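Local coordinates for protein putative methylase (Clostridium difficile, PDB 3LDU) that probably methylates guanine bases of ribosomal RNA and binds GTP in its methyltransferase domain, at residues S102-K107 / F148-K153; A67-K72 / E79-I84; I10-F15 / R61-I66; A94-S99 / A121-L126. One frame throughout, in Å; residues are numbered along the deposited sequence.

Interaction 1: residues S102-K107 / F148-K153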
loop_
_atom_site.group_PDB
_atom_site.type_symbol
_atom_site.label_atom_id
_atom_site.label_comp_id
_atom_site.label_asym_id
_atom_site.label_seq_id
_atom_site.Cartn_x
_atom_site.Cartn_y
_atom_site.Cartn_z
ATOM N N SER A 102 9.407 14.649 -8.214
ATOM C CA SER A 102 9.583 13.633 -9.246
ATOM C C SER A 102 9.295 14.289 -10.584
ATOM O O SER A 102 8.356 15.064 -10.697
ATOM C CB SER A 102 8.617 12.462 -9.013
ATOM O OG SER A 102 8.767 11.904 -7.724
ATOM N N SER A 103 10.104 13.989 -11.595
ATOM C CA SER A 103 9.896 14.583 -12.910
ATOM C C SER A 103 10.089 13.522 -13.982
ATOM O O SER A 103 11.134 12.885 -14.034
ATOM C CB SER A 103 10.864 15.738 -13.143
ATOM O OG SER A 103 10.660 16.281 -14.432
ATOM N N ILE A 104 9.064 13.354 -14.813
ATOM C CA ILE A 104 9.017 12.303 -15.835
ATOM C C ILE A 104 8.637 12.901 -17.196
ATOM O O ILE A 104 7.605 13.574 -17.324
ATOM C CB ILE A 104 7.992 11.219 -15.437
ATOM C CG1 ILE A 104 8.441 10.512 -14.149
ATOM C CG2 ILE A 104 7.810 10.206 -16.575
ATOM C CD1 ILE A 104 7.387 9.613 -13.539
ATOM N N LYS A 105 9.471 12.677 -18.214
ATOM C CA LYS A 105 9.190 13.177 -19.566
ATOM C C LYS A 105 8.858 14.666 -19.592
ATOM O O LYS A 105 7.907 15.082 -20.259
ATOM C CB LYS A 105 8.025 12.408 -20.191
ATOM C CG LYS A 105 8.268 10.913 -20.341
ATOM C CD LYS A 105 7.024 10.228 -20.877
ATOM C CE LYS A 105 7.306 8.771 -21.255
ATOM N NZ LYS A 105 7.215 7.841 -20.095
ATOM N N SER A 106 9.641 15.455 -18.867
ATOM C CA SER A 106 9.357 16.875 -18.702
ATOM C C SER A 106 10.629 17.692 -18.850
ATOM O O SER A 106 11.718 17.245 -18.470
ATOM C CB SER A 106 8.764 17.128 -17.310
ATOM O OG SER A 106 7.571 16.392 -17.116
ATOM N N LYS A 107 10.477 18.905 -19.371
ATOM C CA LYS A 107 11.595 19.822 -19.552
ATOM C C LYS A 107 12.297 20.156 -18.230
ATOM O O LYS A 107 13.520 20.273 -18.191
ATOM C CB LYS A 107 11.112 21.090 -20.257
ATOM C CG LYS A 107 10.544 20.828 -21.656
ATOM C CD LYS A 107 9.771 22.025 -22.209
ATOM C CE LYS A 107 10.645 22.970 -23.039
ATOM N NZ LYS A 107 11.641 23.733 -22.242
ATOM N N PHE A 148 5.189 16.782 -8.385
ATOM C CA PHE A 148 5.212 15.703 -9.371
ATOM C C PHE A 148 5.008 16.330 -10.746
ATOM O O PHE A 148 4.018 17.023 -10.970
ATOM C CB PHE A 148 4.085 14.709 -9.067
ATOM C CG PHE A 148 3.976 13.582 -10.053
ATOM C CD1 PHE A 148 4.795 12.467 -9.939
ATOM C CD2 PHE A 148 3.033 13.623 -11.072
ATOM C CE1 PHE A 148 4.694 11.421 -10.841
ATOM C CE2 PHE A 148 2.927 12.569 -11.973
ATOM C CZ PHE A 148 3.762 11.479 -11.859
ATOM N N ILE A 149 5.958 16.116 -11.656
ATOM C CA ILE A 149 5.852 16.664 -13.005
ATOM C C ILE A 149 5.844 15.536 -14.030
ATOM O O ILE A 149 6.726 14.679 -14.034
ATOM C CB ILE A 149 6.989 17.660 -13.315
ATOM C CG1 ILE A 149 7.195 18.625 -12.129
ATOM C CG2 ILE A 149 6.671 18.457 -14.589
ATOM C CD1 ILE A 149 8.267 19.700 -12.354
ATOM N N HIS A 150 4.820 15.528 -14.878
ATOM C CA HIS A 150 4.706 14.488 -15.889
ATOM C C HIS A 150 4.296 15.149 -17.189
ATOM O O HIS A 150 3.275 15.836 -17.249
ATOM C CB HIS A 150 3.686 13.439 -15.459
ATOM C CG HIS A 150 3.487 12.355 -16.472
ATOM N ND1 HIS A 150 4.350 11.289 -16.598
ATOM C CD2 HIS A 150 2.545 12.194 -17.424
ATOM C CE1 HIS A 150 3.933 10.503 -17.575
ATOM N NE2 HIS A 150 2.835 11.028 -18.092
ATOM N N LYS A 151 5.129 14.992 -18.212
ATOM C CA LYS A 151 4.889 15.645 -19.491
ATOM C C LYS A 151 4.562 17.128 -19.304
ATOM O O LYS A 151 3.637 17.658 -19.922
ATOM C CB LYS A 151 3.773 14.929 -20.250
ATOM C CG LYS A 151 4.162 13.502 -20.646
ATOM C CD LYS A 151 3.108 12.828 -21.505
ATOM C CE LYS A 151 3.406 11.332 -21.627
ATOM N NZ LYS A 151 2.385 10.615 -22.452
ATOM N N ASP A 152 5.328 17.771 -18.426
ATOM C CA ASP A 152 5.234 19.211 -18.162
ATOM C C ASP A 152 4.021 19.653 -17.337
ATOM O O ASP A 152 3.845 20.847 -17.098
ATOM C CB ASP A 152 5.305 20.012 -19.465
ATOM C CG ASP A 152 6.568 19.733 -20.243
ATOM O OD1 ASP A 152 7.623 19.555 -19.605
ATOM O OD2 ASP A 152 6.507 19.693 -21.491
ATOM N N LYS A 153 3.201 18.708 -16.888
ATOM C CA LYS A 153 2.092 19.053 -16.001
ATOM C C LYS A 153 2.581 18.876 -14.565
ATOM O O LYS A 153 2.996 17.789 -14.172
ATOM C CB LYS A 153 0.869 18.162 -16.251
ATOM C CG LYS A 153 0.452 18.050 -17.726
ATOM C CD LYS A 153 -0.363 16.763 -17.999
ATOM C CE LYS A 153 0.533 15.543 -18.309
ATOM N NZ LYS A 153 0.401 14.380 -17.351
#

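Interaction 2: residues A67-K72 / E79-I84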
loop_
_atom_site.group_PDB
_atom_site.type_symbol
_atom_site.label_atom_id
_atom_site.label_comp_id
_atom_site.label_asym_id
_atom_site.label_seq_id
_atom_site.Cartn_x
_atom_site.Cartn_y
_atom_site.Cartn_z
ATOM N N ALA A 67 -2.583 22.053 -6.291
ATOM C CA ALA A 67 -2.617 22.739 -7.580
ATOM C C ALA A 67 -2.108 21.838 -8.685
ATOM O O ALA A 67 -1.314 20.934 -8.445
ATOM C CB ALA A 67 -1.781 24.000 -7.519
ATOM N N GLU A 68 -2.571 22.100 -9.902
ATOM C CA GLU A 68 -2.017 21.454 -11.081
ATOM C C GLU A 68 -1.961 22.485 -12.200
ATOM O O GLU A 68 -2.922 23.220 -12.427
ATOM C CB GLU A 68 -2.849 20.231 -11.486
ATOM C CG GLU A 68 -2.411 19.595 -12.794
ATOM C CD GLU A 68 -3.111 18.273 -13.068
ATOM O OE1 GLU A 68 -2.629 17.513 -13.937
ATOM O OE2 GLU A 68 -4.138 17.992 -12.412
ATOM N N PHE A 69 -0.816 22.568 -12.867
ATOM C CA PHE A 69 -0.626 23.536 -13.939
ATOM C C PHE A 69 0.527 23.095 -14.818
ATOM O O PHE A 69 1.334 22.260 -14.424
ATOM C CB PHE A 69 -0.336 24.929 -13.371
ATOM C CG PHE A 69 0.786 24.956 -12.355
ATOM C CD1 PHE A 69 2.114 24.945 -12.760
ATOM C CD2 PHE A 69 0.511 25.000 -10.994
ATOM C CE1 PHE A 69 3.153 24.970 -11.821
ATOM C CE2 PHE A 69 1.536 25.031 -10.057
ATOM C CZ PHE A 69 2.858 25.016 -10.470
ATOM N N GLU A 70 0.610 23.667 -16.010
ATOM C CA GLU A 70 1.733 23.400 -16.887
ATOM C C GLU A 70 2.906 24.301 -16.515
ATOM O O GLU A 70 2.719 25.463 -16.175
ATOM C CB GLU A 70 1.322 23.643 -18.337
ATOM C CG GLU A 70 2.410 23.336 -19.332
ATOM C CD GLU A 70 1.909 23.418 -20.746
ATOM O OE1 GLU A 70 2.248 24.405 -21.435
ATOM O OE2 GLU A 70 1.162 22.506 -21.156
ATOM N N ALA A 71 4.117 23.766 -16.578
ATOM C CA ALA A 71 5.307 24.578 -16.363
ATOM C C ALA A 71 6.434 24.051 -17.240
ATOM O O ALA A 71 6.908 22.945 -17.039
ATOM C CB ALA A 71 5.718 24.565 -14.899
ATOM N N LYS A 72 6.854 24.842 -18.221
ATOM C CA LYS A 72 7.914 24.415 -19.128
ATOM C C LYS A 72 9.244 25.115 -18.840
ATOM O O LYS A 72 10.268 24.804 -19.448
ATOM C CB LYS A 72 7.494 24.647 -20.581
ATOM C CG LYS A 72 6.361 23.732 -21.041
ATOM C CD LYS A 72 5.975 24.022 -22.484
ATOM C CE LYS A 72 4.790 23.177 -22.949
ATOM N NZ LYS A 72 5.143 21.744 -23.177
ATOM N N GLU A 79 6.363 31.377 -11.012
ATOM C CA GLU A 79 5.187 32.245 -11.063
ATOM C C GLU A 79 3.896 31.508 -10.701
ATOM O O GLU A 79 3.071 32.027 -9.945
ATOM C CB GLU A 79 5.067 32.930 -12.426
ATOM C CG GLU A 79 6.149 33.983 -12.669
ATOM C CD GLU A 79 6.040 35.182 -11.719
ATOM O OE1 GLU A 79 4.899 35.570 -11.377
ATOM O OE2 GLU A 79 7.091 35.737 -11.321
ATOM N N ASN A 80 3.720 30.297 -11.223
ATOM C CA ASN A 80 2.502 29.547 -10.928
ATOM C C ASN A 80 2.422 29.078 -9.481
ATOM O O ASN A 80 1.341 29.015 -8.900
ATOM C CB ASN A 80 2.338 28.366 -11.898
ATOM C CG ASN A 80 2.078 28.823 -13.322
ATOM O OD1 ASN A 80 1.608 29.938 -13.543
ATOM N ND2 ASN A 80 2.392 27.977 -14.290
ATOM N N THR A 81 3.568 28.748 -8.893
ATOM C CA THR A 81 3.572 28.262 -7.526
ATOM C C THR A 81 3.336 29.429 -6.569
ATOM O O THR A 81 2.593 29.311 -5.588
ATOM C CB THR A 81 4.910 27.591 -7.188
ATOM O OG1 THR A 81 5.124 26.483 -8.077
ATOM C CG2 THR A 81 4.905 27.094 -5.736
ATOM N N LYS A 82 3.971 30.556 -6.875
ATOM C CA LYS A 82 3.878 31.743 -6.036
ATOM C C LYS A 82 2.455 32.303 -5.973
ATOM O O LYS A 82 2.029 32.808 -4.928
ATOM C CB LYS A 82 4.846 32.826 -6.525
ATOM C CG LYS A 82 4.809 34.090 -5.663
ATOM C CD LYS A 82 5.838 35.117 -6.096
ATOM C CE LYS A 82 5.651 36.414 -5.303
ATOM N NZ LYS A 82 6.625 37.468 -5.689
ATOM N N ARG A 83 1.719 32.209 -7.079
ATOM C CA ARG A 83 0.374 32.782 -7.141
ATOM C C ARG A 83 -0.652 31.998 -6.330
ATOM O O ARG A 83 -1.730 32.503 -6.042
ATOM C CB ARG A 83 -0.102 32.958 -8.588
ATOM C CG ARG A 83 -0.023 31.706 -9.461
ATOM C CD ARG A 83 -1.133 30.690 -9.175
ATOM N NE ARG A 83 -1.120 29.591 -10.143
ATOM C CZ ARG A 83 -1.845 28.480 -10.038
ATOM N NH1 ARG A 83 -2.649 28.301 -8.998
ATOM N NH2 ARG A 83 -1.767 27.544 -10.975
ATOM N N ILE A 84 -0.329 30.758 -5.978
ATOM C CA ILE A 84 -1.189 29.972 -5.100
ATOM C C ILE A 84 -1.270 30.682 -3.753
ATOM O O ILE A 84 -0.282 31.260 -3.302
ATOM C CB ILE A 84 -0.616 28.560 -4.906
ATOM C CG1 ILE A 84 -0.604 27.817 -6.241
ATOM C CG2 ILE A 84 -1.401 27.782 -3.839
ATOM C CD1 ILE A 84 0.215 26.550 -6.205
#

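Interaction 3: residues I10-F15 / R61-I66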
loop_
_atom_site.group_PDB
_atom_site.type_symbol
_atom_site.label_atom_id
_atom_site.label_comp_id
_atom_site.label_asym_id
_atom_site.label_seq_id
_atom_site.Cartn_x
_atom_site.Cartn_y
_atom_site.Cartn_z
ATOM N N ILE A 10 -4.874 12.477 -3.548
ATOM C CA ILE A 10 -4.198 11.580 -4.458
ATOM C C ILE A 10 -3.500 10.477 -3.673
ATOM O O ILE A 10 -2.729 10.749 -2.737
ATOM C CB ILE A 10 -3.143 12.335 -5.261
ATOM C CG1 ILE A 10 -3.778 13.532 -5.974
ATOM C CG2 ILE A 10 -2.454 11.386 -6.277
ATOM C CD1 ILE A 10 -2.754 14.442 -6.578
ATOM N N SER A 11 -3.756 9.230 -4.057
ATOM C CA SER A 11 -3.033 8.116 -3.459
ATOM C C SER A 11 -2.241 7.346 -4.493
ATOM O O SER A 11 -2.807 6.745 -5.401
ATOM C CB SER A 11 -3.980 7.181 -2.718
ATOM O OG SER A 11 -4.390 7.784 -1.504
ATOM N N PRO A 12 -0.914 7.386 -4.365
ATOM C CA PRO A 12 -0.044 6.606 -5.234
ATOM C C PRO A 12 -0.161 5.135 -4.847
ATOM O O PRO A 12 -0.526 4.800 -3.714
ATOM C CB PRO A 12 1.361 7.124 -4.880
ATOM C CG PRO A 12 1.147 8.382 -4.093
ATOM C CD PRO A 12 -0.162 8.220 -3.411
ATOM N N CYS A 13 0.123 4.256 -5.792
ATOM C CA CYS A 13 0.151 2.829 -5.513
ATOM C C CYS A 13 1.080 2.192 -6.510
ATOM O O CYS A 13 1.418 2.797 -7.521
ATOM C CB CYS A 13 -1.241 2.222 -5.674
ATOM S SG CYS A 13 -1.956 2.417 -7.355
ATOM N N PHE A 14 1.496 0.965 -6.239
ATOM C CA PHE A 14 2.329 0.280 -7.215
ATOM C C PHE A 14 1.529 -0.043 -8.471
ATOM O O PHE A 14 0.308 -0.195 -8.417
ATOM C CB PHE A 14 3.021 -0.932 -6.595
ATOM C CG PHE A 14 4.270 -0.567 -5.842
ATOM C CD1 PHE A 14 4.226 -0.280 -4.491
ATOM C CD2 PHE A 14 5.484 -0.461 -6.502
ATOM C CE1 PHE A 14 5.376 0.077 -3.806
ATOM C CE2 PHE A 14 6.634 -0.108 -5.823
ATOM C CZ PHE A 14 6.580 0.160 -4.473
ATOM N N PHE A 15 2.205 -0.077 -9.615
ATOM C CA PHE A 15 1.541 -0.401 -10.871
ATOM C C PHE A 15 0.897 -1.774 -10.758
ATOM O O PHE A 15 1.523 -2.708 -10.279
ATOM C CB PHE A 15 2.529 -0.361 -12.032
ATOM C CG PHE A 15 3.192 0.976 -12.210
ATOM C CD1 PHE A 15 2.436 2.133 -12.264
ATOM C CD2 PHE A 15 4.570 1.076 -12.319
ATOM C CE1 PHE A 15 3.039 3.369 -12.425
ATOM C CE2 PHE A 15 5.181 2.307 -12.484
ATOM C CZ PHE A 15 4.412 3.456 -12.535
ATOM N N ARG A 61 0.454 6.196 0.179
ATOM C CA ARG A 61 0.263 7.367 1.023
ATOM C C ARG A 61 -0.913 8.178 0.517
ATOM O O ARG A 61 -1.586 7.785 -0.437
ATOM C CB ARG A 61 1.533 8.218 1.150
ATOM C CG ARG A 61 2.158 8.618 -0.167
ATOM C CD ARG A 61 3.359 9.525 0.058
ATOM N NE ARG A 61 4.447 8.855 0.770
ATOM C CZ ARG A 61 4.690 8.990 2.068
ATOM N NH1 ARG A 61 5.710 8.344 2.626
ATOM N NH2 ARG A 61 3.914 9.768 2.809
ATOM N N VAL A 62 -1.245 9.234 1.251
ATOM C CA VAL A 62 -2.417 10.028 0.926
ATOM C C VAL A 62 -1.970 11.477 0.822
ATOM O O VAL A 62 -1.491 12.049 1.803
ATOM C CB VAL A 62 -3.507 9.901 2.003
ATOM C CG1 VAL A 62 -4.681 10.857 1.692
ATOM C CG2 VAL A 62 -3.980 8.450 2.113
ATOM N N HIS A 63 -2.080 12.043 -0.378
ATOM C CA HIS A 63 -1.692 13.435 -0.628
ATOM C C HIS A 63 -2.906 14.336 -0.747
ATOM O O HIS A 63 -3.916 13.974 -1.346
ATOM C CB HIS A 63 -0.929 13.539 -1.951
ATOM C CG HIS A 63 0.392 12.832 -1.960
ATOM N ND1 HIS A 63 1.572 13.470 -1.671
ATOM C CD2 HIS A 63 0.711 11.545 -2.230
ATOM C CE1 HIS A 63 2.574 12.609 -1.758
ATOM N NE2 HIS A 63 2.072 11.431 -2.106
ATOM N N LEU A 64 -2.793 15.536 -0.193
ATOM C CA LEU A 64 -3.791 16.569 -0.407
ATOM C C LEU A 64 -3.361 17.392 -1.628
ATOM O O LEU A 64 -2.309 18.025 -1.612
ATOM C CB LEU A 64 -3.889 17.465 0.830
ATOM C CG LEU A 64 -4.774 18.710 0.655
ATOM C CD1 LEU A 64 -6.221 18.307 0.371
ATOM C CD2 LEU A 64 -4.697 19.586 1.889
ATOM N N LYS A 65 -4.158 17.360 -2.693
ATOM C CA LYS A 65 -3.800 18.067 -3.917
ATOM C C LYS A 65 -4.036 19.561 -3.737
ATOM O O LYS A 65 -5.118 19.975 -3.306
ATOM C CB LYS A 65 -4.627 17.576 -5.085
ATOM C CG LYS A 65 -4.115 18.047 -6.433
ATOM C CD LYS A 65 -4.982 17.492 -7.546
ATOM C CE LYS A 65 -4.533 17.997 -8.906
ATOM N NZ LYS A 65 -5.329 17.376 -9.998
ATOM N N ILE A 66 -3.019 20.358 -4.054
ATOM C CA ILE A 66 -3.120 21.823 -3.942
ATOM C C ILE A 66 -3.343 22.481 -5.298
ATOM O O ILE A 66 -4.179 23.383 -5.449
ATOM C CB ILE A 66 -1.840 22.427 -3.297
ATOM C CG1 ILE A 66 -1.569 21.780 -1.941
ATOM C CG2 ILE A 66 -1.987 23.949 -3.126
ATOM C CD1 ILE A 66 -2.704 21.950 -0.948
#

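Interaction 4: residues A94-S99 / A121-L126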
loop_
_atom_site.group_PDB
_atom_site.type_symbol
_atom_site.label_atom_id
_atom_site.label_comp_id
_atom_site.label_asym_id
_atom_site.label_seq_id
_atom_site.Cartn_x
_atom_site.Cartn_y
_atom_site.Cartn_z
ATOM N N ALA A 94 4.387 27.407 10.572
ATOM C CA ALA A 94 4.491 26.002 10.165
ATOM C C ALA A 94 5.739 25.736 9.332
ATOM O O ALA A 94 6.252 26.633 8.662
ATOM C CB ALA A 94 3.238 25.551 9.401
ATOM N N GLN A 95 6.213 24.493 9.387
ATOM C CA GLN A 95 7.325 24.032 8.551
ATOM C C GLN A 95 6.764 23.513 7.232
ATOM O O GLN A 95 5.718 22.863 7.215
ATOM C CB GLN A 95 8.096 22.896 9.237
ATOM C CG GLN A 95 8.751 23.282 10.557
ATOM C CD GLN A 95 9.508 22.123 11.167
ATOM O OE1 GLN A 95 10.287 21.454 10.493
ATOM N NE2 GLN A 95 9.279 21.875 12.449
ATOM N N PHE A 96 7.447 23.821 6.133
ATOM C CA PHE A 96 7.032 23.355 4.809
ATOM C C PHE A 96 8.227 22.892 3.982
ATOM O O PHE A 96 8.572 23.499 2.957
ATOM C CB PHE A 96 6.194 24.415 4.061
ATOM C CG PHE A 96 6.840 25.781 3.975
ATOM C CD1 PHE A 96 7.466 26.198 2.808
ATOM C CD2 PHE A 96 6.802 26.656 5.053
ATOM C CE1 PHE A 96 8.046 27.462 2.724
ATOM C CE2 PHE A 96 7.378 27.925 4.974
ATOM C CZ PHE A 96 8.005 28.326 3.817
ATOM N N PRO A 97 8.860 21.798 4.420
ATOM C CA PRO A 97 9.999 21.296 3.657
ATOM C C PRO A 97 9.480 20.753 2.325
ATOM O O PRO A 97 8.373 20.219 2.293
ATOM C CB PRO A 97 10.530 20.161 4.537
ATOM C CG PRO A 97 9.324 19.657 5.277
ATOM C CD PRO A 97 8.467 20.893 5.515
ATOM N N ILE A 98 10.240 20.923 1.251
ATOM C CA ILE A 98 9.862 20.335 -0.034
ATOM C C ILE A 98 10.483 18.945 -0.027
ATOM O O ILE A 98 11.656 18.763 -0.338
ATOM C CB ILE A 98 10.354 21.176 -1.226
ATOM C CG1 ILE A 98 10.150 22.674 -0.946
ATOM C CG2 ILE A 98 9.622 20.779 -2.496
ATOM C CD1 ILE A 98 8.686 23.055 -0.647
ATOM N N SER A 99 9.692 17.971 0.392
ATOM C CA SER A 99 10.253 16.693 0.790
ATOM C C SER A 99 10.681 15.862 -0.397
ATOM O O SER A 99 11.574 15.022 -0.282
ATOM C CB SER A 99 9.254 15.925 1.656
ATOM O OG SER A 99 9.014 16.636 2.862
ATOM N N ALA A 121 9.177 30.072 -4.141
ATOM C CA ALA A 121 7.835 30.563 -4.459
ATOM C C ALA A 121 6.919 30.576 -3.242
ATOM O O ALA A 121 6.195 31.550 -3.003
ATOM C CB ALA A 121 7.214 29.737 -5.580
ATOM N N ILE A 122 6.942 29.493 -2.475
ATOM C CA ILE A 122 6.104 29.405 -1.284
ATOM C C ILE A 122 6.543 30.425 -0.225
ATOM O O ILE A 122 5.711 31.038 0.439
ATOM C CB ILE A 122 6.092 27.975 -0.704
ATOM C CG1 ILE A 122 5.525 26.996 -1.740
ATOM C CG2 ILE A 122 5.276 27.919 0.593
ATOM C CD1 ILE A 122 5.429 25.529 -1.247
ATOM N N VAL A 123 7.849 30.598 -0.063
ATOM C CA VAL A 123 8.344 31.591 0.880
ATOM C C VAL A 123 7.825 32.973 0.471
ATOM O O VAL A 123 7.331 33.743 1.311
ATOM C CB VAL A 123 9.888 31.584 0.950
ATOM C CG1 VAL A 123 10.409 32.856 1.605
ATOM C CG2 VAL A 123 10.385 30.341 1.685
ATOM N N GLU A 124 7.920 33.279 -0.821
ATOM C CA GLU A 124 7.473 34.582 -1.325
ATOM C C GLU A 124 5.973 34.775 -1.107
ATOM O O GLU A 124 5.530 35.851 -0.691
ATOM C CB GLU A 124 7.796 34.724 -2.812
ATOM C CG GLU A 124 9.245 35.010 -3.108
ATOM C CD GLU A 124 9.443 36.435 -3.566
ATOM O OE1 GLU A 124 9.872 37.269 -2.739
ATOM O OE2 GLU A 124 9.148 36.723 -4.749
ATOM N N SER A 125 5.204 33.726 -1.394
ATOM C CA SER A 125 3.751 33.749 -1.224
ATOM C C SER A 125 3.343 34.021 0.228
ATOM O O SER A 125 2.480 34.864 0.497
ATOM C CB SER A 125 3.127 32.436 -1.699
ATOM O OG SER A 125 1.726 32.442 -1.470
ATOM N N LEU A 126 3.972 33.306 1.155
ATOM C CA LEU A 126 3.680 33.446 2.580
ATOM C C LEU A 126 4.158 34.784 3.136
ATOM O O LEU A 126 3.474 35.402 3.947
ATOM C CB LEU A 126 4.321 32.305 3.368
ATOM C CG LEU A 126 3.737 30.934 3.028
ATOM C CD1 LEU A 126 4.456 29.855 3.809
ATOM C CD2 LEU A 126 2.244 30.913 3.329
#

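Interaction 1: residues S102-K107 / F148-K153
The densest part of this contact lies where the outermost strand 98-104 and its inner neighbour 145-150 run out into their turns, around the hydroxyl of Ser-106. OG lies beside its own backbone N (chi1 -59°), donates to Ile-104 O at 2.8 Å and accepts from Asp-152 N, 2.9 Å from Ser-106 OG and nearly straight. Ile-104 O is itself held twice: Lys-151 N approaches it at 3.0 Å almost along the C=O axis, while the Ser-106 hydroxyl sits well above the carbonyl plane. Asp-152 returns the grip: its OD1 takes Lys-107 N at 2.9 Å on the syn lone pair. Its OD2 makes a salt bridge to the ammonium of Lys-72. A serine suits such a junction because one short hydroxyl both gives and receives.

Upstream, the two strands pair in parallel at the THUMP edge of the mixed sheet, with Ile-104 N bonded to Ile-149 O and Ile-149 N to Ser-102 O, 2.8 Å each. The type I' turn from His-150 to Lys-153 folds the second strand back as a tight hairpin. Beneath the pairing, the buried Ile-149 brings CG2 to 3.4 Å from Ser-106 OG and also meets Val-114 of helix 111-129.

The other face is looser. Ile-104 rests its CD1 obliquely against the Phe-148 ring and its CG2 at the edge of the His-150 ring. Lys-105 and Lys-151 run alongside each other into solvent, touching through methylenes; Lys-105 NZ and Lys-151 NZ end 6.0 Å apart, probably leaving some repulsion for solvent to screen.

Interaction 2: residues A67-K72 / E79-I84
This is a strand-to-helix packing contact, apolar for the most part, between strand 63-70 and the C-terminal end of the helix that follows it, 74-82. Phe-69 carries it. Its CG occupies the crowded position between backbone N and carbonyl carbon (chi1 52°), which sends the ring across to the helix. There Asn-80 lays its CB squarely over one face, 3.5 Å from the Phe-69 ring centroid and 11° off the ring normal, a CH-pi contact. The Asn-80 amide stands steeply to the ring, 67° from its plane, with ND2 3.4 Å from Phe-69 CD1. An asparagine suits this place because its CB can serve as the apolar part while the amide reaches past the rim.

Helix 74-82, in the THUMP region, lies on the mixed sheet, and the same ring also meets Val-154 on the neighbouring strand and Leu-77 one turn earlier in the helix. At the ring's edge stands Thr-81, its OG1 3.6 Å from Phe-69 CZ; that hydroxyl is bonded back to Leu-77 O, so it can face an aromatic edge at little cost. Arg-83, crowded at chi1 and bent again at chi2, curls back so that NH2 comes obliquely to 3.4 Å from Phe-69 CD2. Farther back along the strand, the slim Ala-67 meets the buried Ile-84: Ala-67 CB and Ile-84 CD1 are pressed to 3.5 Å, tighter than usual van der Waals contact.

Interaction 3: residues I10-F15 / R61-I66
Two partners grip the hydroxyl of Ser-11: OG donates to Arg-61 O at 3.0 Å, in the carbonyl plane and on a lone pair, and is hydrogen-bonded to Tyr-42 OH on the neighbouring strand. The contact joins strands 7-12 and 63-70, antiparallel neighbours in the mixed sheet that the RlmL ferredoxin-like and THUMP regions share. Ile-10 and His-63 form a hydrogen-bonded pair, with Ile-10 N to His-63 O and His-63 N to Ile-10 O both 2.8 Å. Pro-12 has no N-H to offer Arg-61 O, and the Ser-11 hydroxyl bonds that oxygen instead; backbone bonding goes on between Pro-12 and Glu-60.

Pro-12 works through its ring carbons. It meets His-63 at about a right angle, CD lying in the imidazole plane at its edge, 3.6 Å from His-63 CD2, while the imidazole packs edge-to-face with Phe-146. Behind Pro-12, Arg-61 contributes CG, 4.0 Å from Pro-12 CD, and sends its guanidinium to Asp-159 in a salt bridge. At the other end, the extended Lys-65 carries its ammonium to Glu-68 and leaves its aliphatic stem for Ile-10, whose CD1 sits equally close, 3.9 Å, to Lys-65 CB, CG and CD.

Interaction 4: residues A94-S99 / A121-L126
The irregular run 94-97, which leads into the start of strand 98-104, passes a regular piece of helix 111-129 at a distance of one side-chain layer, the nearest CA atoms being those of Phe-96 and Ile-122, 8.6 Å apart. Phe-96 fills the gap. Its CG lies in the crowded position between backbone N and carbonyl carbon (chi1 53°), and the ring slides in among three aliphatic side chains that the helix presents on one side. In the fold, helix 111-129 is the crossover of a beta-alpha-beta unit in the THUMP region, linking strand 98-104 to its parallel neighbour 145-150.

Each of the three side chains comes from a different direction. Ile-122 slides past the ring in the opposite sense and brings CG2 obliquely to 3.5 Å from Phe-96 CE1. Val-123 crosses it at about a right angle, with CG2 at the edge, in the ring plane, 3.8 Å from Phe-96 CZ. Leu-126, one helical turn beyond Ile-122, reaches in tip to tip and sets CD1 over a face, 4.1 Å from the Phe-96 ring centroid and 27° off its normal, a CH-pi contact. Branched methyls suit this job because they can fit a flat ring from several sides at once.

Lys-119 of the same helix adds a cation-pi contact to Phe-96, and Gln-115 bonds Ile-98 O through its side-chain amide. The Ile-98 side chain, bent at chi2 (-58°), meets Ile-122 tip to tip, CD1 to CD1 at 4.1 Å, and touches Val-118 and Ile-145 as well.

In the fold
All four contacts reach one mixed sheet. Interactions 1 and 3 are strand pairings within it, parallel at the outermost strand 98-104 and antiparallel nearer the middle, so backbone hydrogen bonds dominate; interactions 2 and 4 set helices 74-82 and 111-129 against it through aromatic and aliphatic packing. Interaction 4 is buried, interaction 1 lies at the surface with lysines outermost, and interactions 2 and 3 are intermediate. Strand 63-70 serves both 2 and 3, where Ile-84 touches Ile-66; strand 98-104 serves both 1 and 4. The two helices are tied by the Lys-82 to Glu-124 salt bridge, and a probable backbone hydrogen bond between Asp-152 O and Ala-71 N joins interaction 1 to interaction 2.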